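Local coordinates for protein aryl acylamidase (bacterium CSBL00001, PDB 4YJ6) that probably hydrolyses the amide bond of aryl acylamides, acting as an amidase of the amidase signature family, at residues A88-P91 / G92-S95; G111-T115 / Y116-M120; L236-N239 / V240-G243. One frame throughout, in Å; residues are numbered along the deposited sequence.

Interaction 1: residues A88-P91 / G92-S95; sequences AAKP and GWPS
Extended through its first three torsions (chi1 -179°), K90 lays its chain over the indole of W93, and a W93 chi1 of -75° sets the ring beneath that chain. The two are the first and last residues of a type II beta turn, with P91 and G92 at its corners, in the loop between strand 80-84 and helix 115-122. P91 fits the second position because its ring restricts phi to the value needed there, and G92 the third, where phi is 83° and a side chain would be jammed against the carbonyl O of P91. The turn is closed by W93 N donating to K90 O at 2.9 Å. Above the indole, K90 CD makes a CH-pi contact, 3.6 Å from the centroid of the six-membered ring. A long aliphatic chain with a charged end suits this place: its methylenes cover the ring, while NZ, after a bend at chi4, forms a salt bridge with E55, which also accepts from W93 NE1. A water beside the turn accepts from K90 N and lies 3.0 Å from W93 O; farther out, a second accepts from A88 N at 3.0 Å and lies 2.6 Å from S95 OG.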
# COMPACT_ATOMS: atom_id res chain seq x y z
N ALA A 88 4.97 -11.76 5.15
CA ALA A 88 3.69 -12.46 5.31
C ALA A 88 3.79 -13.40 6.50
O ALA A 88 4.77 -14.11 6.63
CB ALA A 88 3.36 -13.26 4.05
N ALA A 89 2.77 -13.40 7.37
CA ALA A 89 2.66 -14.49 8.34
C ALA A 89 1.23 -15.00 8.31
O ALA A 89 0.28 -14.29 8.68
CB ALA A 89 3.03 -14.03 9.75
N LYS A 90 1.06 -16.25 7.86
CA LYS A 90 -0.25 -16.89 7.94
C LYS A 90 0.06 -18.38 8.04
O LYS A 90 0.76 -18.93 7.21
CB LYS A 90 -1.11 -16.60 6.70
CG LYS A 90 -2.49 -17.29 6.85
CD LYS A 90 -3.45 -16.87 5.80
CE LYS A 90 -4.90 -17.27 6.19
NZ LYS A 90 -5.15 -18.71 6.50
N PRO A 91 -0.45 -19.02 9.09
CA PRO A 91 0.03 -20.39 9.34
C PRO A 91 -0.10 -21.32 8.12
O PRO A 91 -1.16 -21.38 7.49
CB PRO A 91 -0.82 -20.83 10.52
CG PRO A 91 -1.02 -19.55 11.30
CD PRO A 91 -1.25 -18.50 10.20
N GLY A 92 1.00 -22.00 7.78
CA GLY A 92 1.01 -22.90 6.63
C GLY A 92 1.24 -22.26 5.27
O GLY A 92 1.39 -22.97 4.28
N TRP A 93 1.32 -20.93 5.21
CA TRP A 93 1.50 -20.25 3.93
C TRP A 93 2.97 -19.87 3.74
O TRP A 93 3.73 -19.76 4.70
CB TRP A 93 0.66 -18.97 3.89
CG TRP A 93 -0.82 -19.21 3.69
CD1 TRP A 93 -1.57 -20.28 4.13
CD2 TRP A 93 -1.71 -18.35 2.99
NE1 TRP A 93 -2.90 -20.12 3.73
CE2 TRP A 93 -3.00 -18.94 3.03
CE3 TRP A 93 -1.55 -17.12 2.34
CZ2 TRP A 93 -4.12 -18.34 2.44
CZ3 TRP A 93 -2.66 -16.52 1.74
CH2 TRP A 93 -3.94 -17.13 1.81
N PRO A 94 3.37 -19.67 2.49
CA PRO A 94 4.78 -19.31 2.27
C PRO A 94 5.04 -17.88 2.69
O PRO A 94 4.11 -17.12 2.98
CB PRO A 94 4.98 -19.49 0.76
CG PRO A 94 3.63 -19.51 0.16
CD PRO A 94 2.64 -19.89 1.22
N SER A 95 6.31 -17.53 2.75
CA SER A 95 6.70 -16.14 2.95
C SER A 95 8.09 -15.97 2.35
O SER A 95 9.05 -16.45 2.92
CB SER A 95 6.73 -15.81 4.45
OG SER A 95 7.16 -14.45 4.64
O HOH W 1 6.79 -12.55 2.85
O HOH W 2 3.44 -17.24 6.37

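Interaction 2: residues G111-T115 / Y116-M120; sequences GVWST and YPLKM
The first turn of helix 115-122, with S114 at its N-cap position, is where the incoming loop folds against the helix it starts. W113, just before the cap, has CG anti to its carbonyl carbon (chi1 -69°), which carries the indole to L118: CE3 lies 3.5 Å from L118 CA, and L118 CD1 reaches over one face in a CH-pi contact, 4.0 Å from the centroid of the five-membered ring. The two side chains cross at about a right angle, the methyl displaced toward the ring's rim. A broad flat group suits position 113, since it meets both the L118 backbone and its methyl; CE3 also reaches P117 CB at 4.2 Å. Proline is well placed at 117: lacking an N-H, it costs the first turn no hydrogen bond, and its CG packs 3.3 Å from S114 O. That carbonyl receives a weak bond from L118 N, whereas K119 N to T115 O is short (2.9 Å) and nearly straight, 173° at the hydrogen. T115 and K119 lie side by side, CG2 against CD at 3.9 Å. One turn on, CG of selenomethionine M120 sits over the centre of the Y116 ring. S114 OG makes no capping bond and accepts from A89 N; this is a helix N-terminus with proline in its first turn, where the E224 carboxylate, not the N-cap side chain, takes the N-H groups of T115 and Y116.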
# COMPACT_ATOMS: atom_id res chain seq x y z
N GLY A 111 0.03 -20.28 14.67
CA GLY A 111 -0.35 -19.24 15.61
C GLY A 111 0.26 -17.86 15.38
O GLY A 111 -0.03 -16.94 16.15
N VAL A 112 1.10 -17.72 14.35
CA VAL A 112 1.74 -16.43 14.01
C VAL A 112 1.04 -15.79 12.78
O VAL A 112 0.95 -16.40 11.71
CB VAL A 112 3.24 -16.66 13.69
CG1 VAL A 112 3.97 -15.34 13.38
CG2 VAL A 112 3.95 -17.39 14.89
N TRP A 113 0.56 -14.55 12.95
CA TRP A 113 -0.24 -13.90 11.90
C TRP A 113 0.20 -12.48 11.67
O TRP A 113 0.51 -11.77 12.62
CB TRP A 113 -1.70 -13.82 12.30
CG TRP A 113 -2.42 -15.13 12.35
CD1 TRP A 113 -2.36 -16.07 13.35
CD2 TRP A 113 -3.34 -15.63 11.38
NE1 TRP A 113 -3.18 -17.13 13.04
CE2 TRP A 113 -3.81 -16.88 11.85
CE3 TRP A 113 -3.85 -15.13 10.17
CZ2 TRP A 113 -4.74 -17.64 11.14
CZ3 TRP A 113 -4.78 -15.88 9.48
CH2 TRP A 113 -5.20 -17.14 9.95
N SER A 114 0.19 -12.05 10.41
CA SER A 114 0.26 -10.61 10.14
C SER A 114 -1.18 -10.07 10.10
O SER A 114 -2.14 -10.84 10.03
CB SER A 114 1.04 -10.33 8.87
OG SER A 114 0.56 -11.06 7.80
N THR A 115 -1.34 -8.75 10.17
CA THR A 115 -2.65 -8.20 10.54
C THR A 115 -3.71 -8.38 9.47
O THR A 115 -4.84 -8.74 9.78
CB THR A 115 -2.51 -6.71 10.83
OG1 THR A 115 -1.57 -6.58 11.90
CG2 THR A 115 -3.89 -6.10 11.21
N TYR A 116 -3.38 -8.10 8.22
CA TYR A 116 -4.42 -8.15 7.18
C TYR A 116 -5.10 -9.56 7.08
O TYR A 116 -6.30 -9.63 7.16
CB TYR A 116 -3.84 -7.69 5.85
CG TYR A 116 -4.85 -7.55 4.77
CD1 TYR A 116 -5.54 -6.33 4.61
CD2 TYR A 116 -5.08 -8.58 3.86
CE1 TYR A 116 -6.46 -6.17 3.62
CE2 TYR A 116 -6.02 -8.41 2.84
CZ TYR A 116 -6.69 -7.19 2.73
OH TYR A 116 -7.60 -7.00 1.74
N PRO A 117 -4.32 -10.65 6.91
CA PRO A 117 -5.01 -11.97 6.81
C PRO A 117 -5.82 -12.33 8.07
O PRO A 117 -6.92 -12.85 7.96
CB PRO A 117 -3.86 -12.95 6.55
CG PRO A 117 -2.60 -12.29 7.12
CD PRO A 117 -2.85 -10.78 6.75
N LEU A 118 -5.28 -11.99 9.24
CA LEU A 118 -5.94 -12.31 10.50
C LEU A 118 -7.28 -11.58 10.57
O LEU A 118 -8.33 -12.21 10.76
CB LEU A 118 -5.06 -11.90 11.68
CG LEU A 118 -5.73 -12.10 13.04
CD1 LEU A 118 -5.92 -13.59 13.32
CD2 LEU A 118 -4.91 -11.44 14.13
N LYS A 119 -7.25 -10.26 10.42
CA LYS A 119 -8.48 -9.50 10.69
C LYS A 119 -9.48 -9.60 9.56
O LYS A 119 -10.70 -9.65 9.80
CB LYS A 119 -8.12 -8.05 11.03
CG LYS A 119 -7.29 -8.02 12.33
CD LYS A 119 -7.32 -6.68 12.98
CE LYS A 119 -8.61 -6.45 13.73
NZ LYS A 119 -8.61 -5.04 14.22
N MSE A 120 -8.99 -9.69 8.33
CA MSE A 120 -9.92 -9.82 7.22
C MSE A 120 -10.64 -11.18 7.27
O MSE A 120 -11.88 -11.23 7.16
CB MSE A 120 -9.21 -9.65 5.88
CG MSE A 120 -8.55 -8.27 5.71
SE MSE A 120 -9.94 -6.93 5.52
CE MSE A 120 -10.44 -7.25 3.64

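Interaction 3: residues L236-N239 / V240-G243; sequences LAMN and VLHG
V240, M238 and N239 bury the most surface where helix 231-241 comes to its end, and M238 is the one that ties the last turn to H242. Its carbonyl O takes two bonds from that residue, from H242 N at 3.0 Å and from H242 ND1 at 2.9 Å, the donors coming from opposite faces of the carbonyl plane. The first is an ordinary helical bond; the second brings in the imidazole, with the acceptor near the ring plane at its edge. Histidine suits the site because ND1 can donate back to the helix while NE2 accepts from the backbone N-H of L256. Its CG occupies the cramped place between backbone N and carbonyl carbon (chi1 88°), which folds the ring back toward the preceding turn. With alanine in place of H242, M238 O is likely to lose its side-chain donor and L256 N its acceptor. M238, bent at chi2 and chi3, brings its selenomethionine CE to 4.1 Å from H242 CB and SE to 4.4 Å from L241 CD1. V240 is branched and apolar, and its side chain packs on M120 and M75; its N-H is shared weakly between L236 O and A237 O. N239 O accepts from a water that also donates to H242 O, while N239 OD1 accepts from F258 N and ND2 donates to D257 OD1. Together these features form a helix C-terminus, where M238 O is met by the H242 ring, N239 O by a water and L241 O by K119 NZ.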
# COMPACT_ATOMS: atom_id res chain seq x y z
N LEU A 236 -15.00 0.36 4.64
CA LEU A 236 -15.48 -0.93 5.16
C LEU A 236 -14.27 -1.79 5.64
O LEU A 236 -14.31 -2.39 6.74
CB LEU A 236 -16.29 -1.68 4.10
CG LEU A 236 -17.64 -1.02 3.77
CD1 LEU A 236 -18.28 -1.77 2.60
CD2 LEU A 236 -18.66 -0.94 4.96
N ALA A 237 -13.22 -1.87 4.82
CA ALA A 237 -12.03 -2.62 5.19
C ALA A 237 -11.37 -2.02 6.45
O ALA A 237 -10.91 -2.75 7.33
CB ALA A 237 -11.02 -2.66 4.06
N MSE A 238 -11.35 -0.70 6.55
CA MSE A 238 -10.75 -0.08 7.73
C MSE A 238 -11.56 -0.35 8.98
O MSE A 238 -11.01 -0.46 10.05
CB MSE A 238 -10.62 1.45 7.53
CG MSE A 238 -9.51 1.80 6.57
SE MSE A 238 -7.81 1.10 7.17
CE MSE A 238 -7.66 1.90 8.96
N ASN A 239 -12.88 -0.44 8.86
CA ASN A 239 -13.68 -0.82 10.03
C ASN A 239 -13.29 -2.19 10.57
O ASN A 239 -13.37 -2.41 11.77
CB ASN A 239 -15.18 -0.79 9.70
CG ASN A 239 -15.77 0.59 9.89
OD1 ASN A 239 -15.10 1.50 10.39
ND2 ASN A 239 -17.04 0.73 9.56
N VAL A 240 -12.86 -3.08 9.69
CA VAL A 240 -12.36 -4.38 10.11
C VAL A 240 -10.92 -4.31 10.62
O VAL A 240 -10.60 -4.91 11.63
CB VAL A 240 -12.47 -5.39 8.93
CG1 VAL A 240 -11.70 -6.76 9.23
CG2 VAL A 240 -13.96 -5.68 8.65
N LEU A 241 -10.07 -3.57 9.92
CA LEU A 241 -8.62 -3.63 10.17
C LEU A 241 -8.23 -2.86 11.41
O LEU A 241 -7.32 -3.29 12.13
CB LEU A 241 -7.84 -3.04 8.97
CG LEU A 241 -7.85 -3.96 7.72
CD1 LEU A 241 -7.29 -3.20 6.52
CD2 LEU A 241 -7.04 -5.26 7.97
N HIS A 242 -8.85 -1.71 11.66
CA HIS A 242 -8.38 -0.88 12.77
C HIS A 242 -8.76 -1.49 14.12
O HIS A 242 -9.67 -2.34 14.21
CB HIS A 242 -8.89 0.57 12.67
CG HIS A 242 -10.22 0.80 13.32
ND1 HIS A 242 -11.40 0.37 12.75
CD2 HIS A 242 -10.55 1.43 14.47
CE1 HIS A 242 -12.41 0.71 13.54
NE2 HIS A 242 -11.92 1.36 14.58
N GLY A 243 -8.06 -1.06 15.17
CA GLY A 243 -8.47 -1.36 16.53
C GLY A 243 -7.32 -1.75 17.45
O GLY A 243 -6.26 -2.16 17.01
O HOH W 3 -12.21 -3.12 14.19

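How the interactions relate
Along the chain the three contacts follow in order, all in the amidase fold. Interactions 1 and 2 share the connection from strand 80-84 to helix 115-122 and have centres about 10 Å apart: A89 O probably accepts from S114 N at 2.8 Å, and W113 packs on K90 and P91. Interaction 3, at the end of helix 231-241, has its centre about 13 Å from that of interaction 2. Interactions 1 and 3 do not touch, their nearest atoms being about 12 Å apart. Helix 115-122 thus joins the two: its start meets the beta-turn loop through S114 and W113, and Y116 and K119 meet the end of helix 231-241, K119 NZ probably donating to L241 O at 3.0 Å.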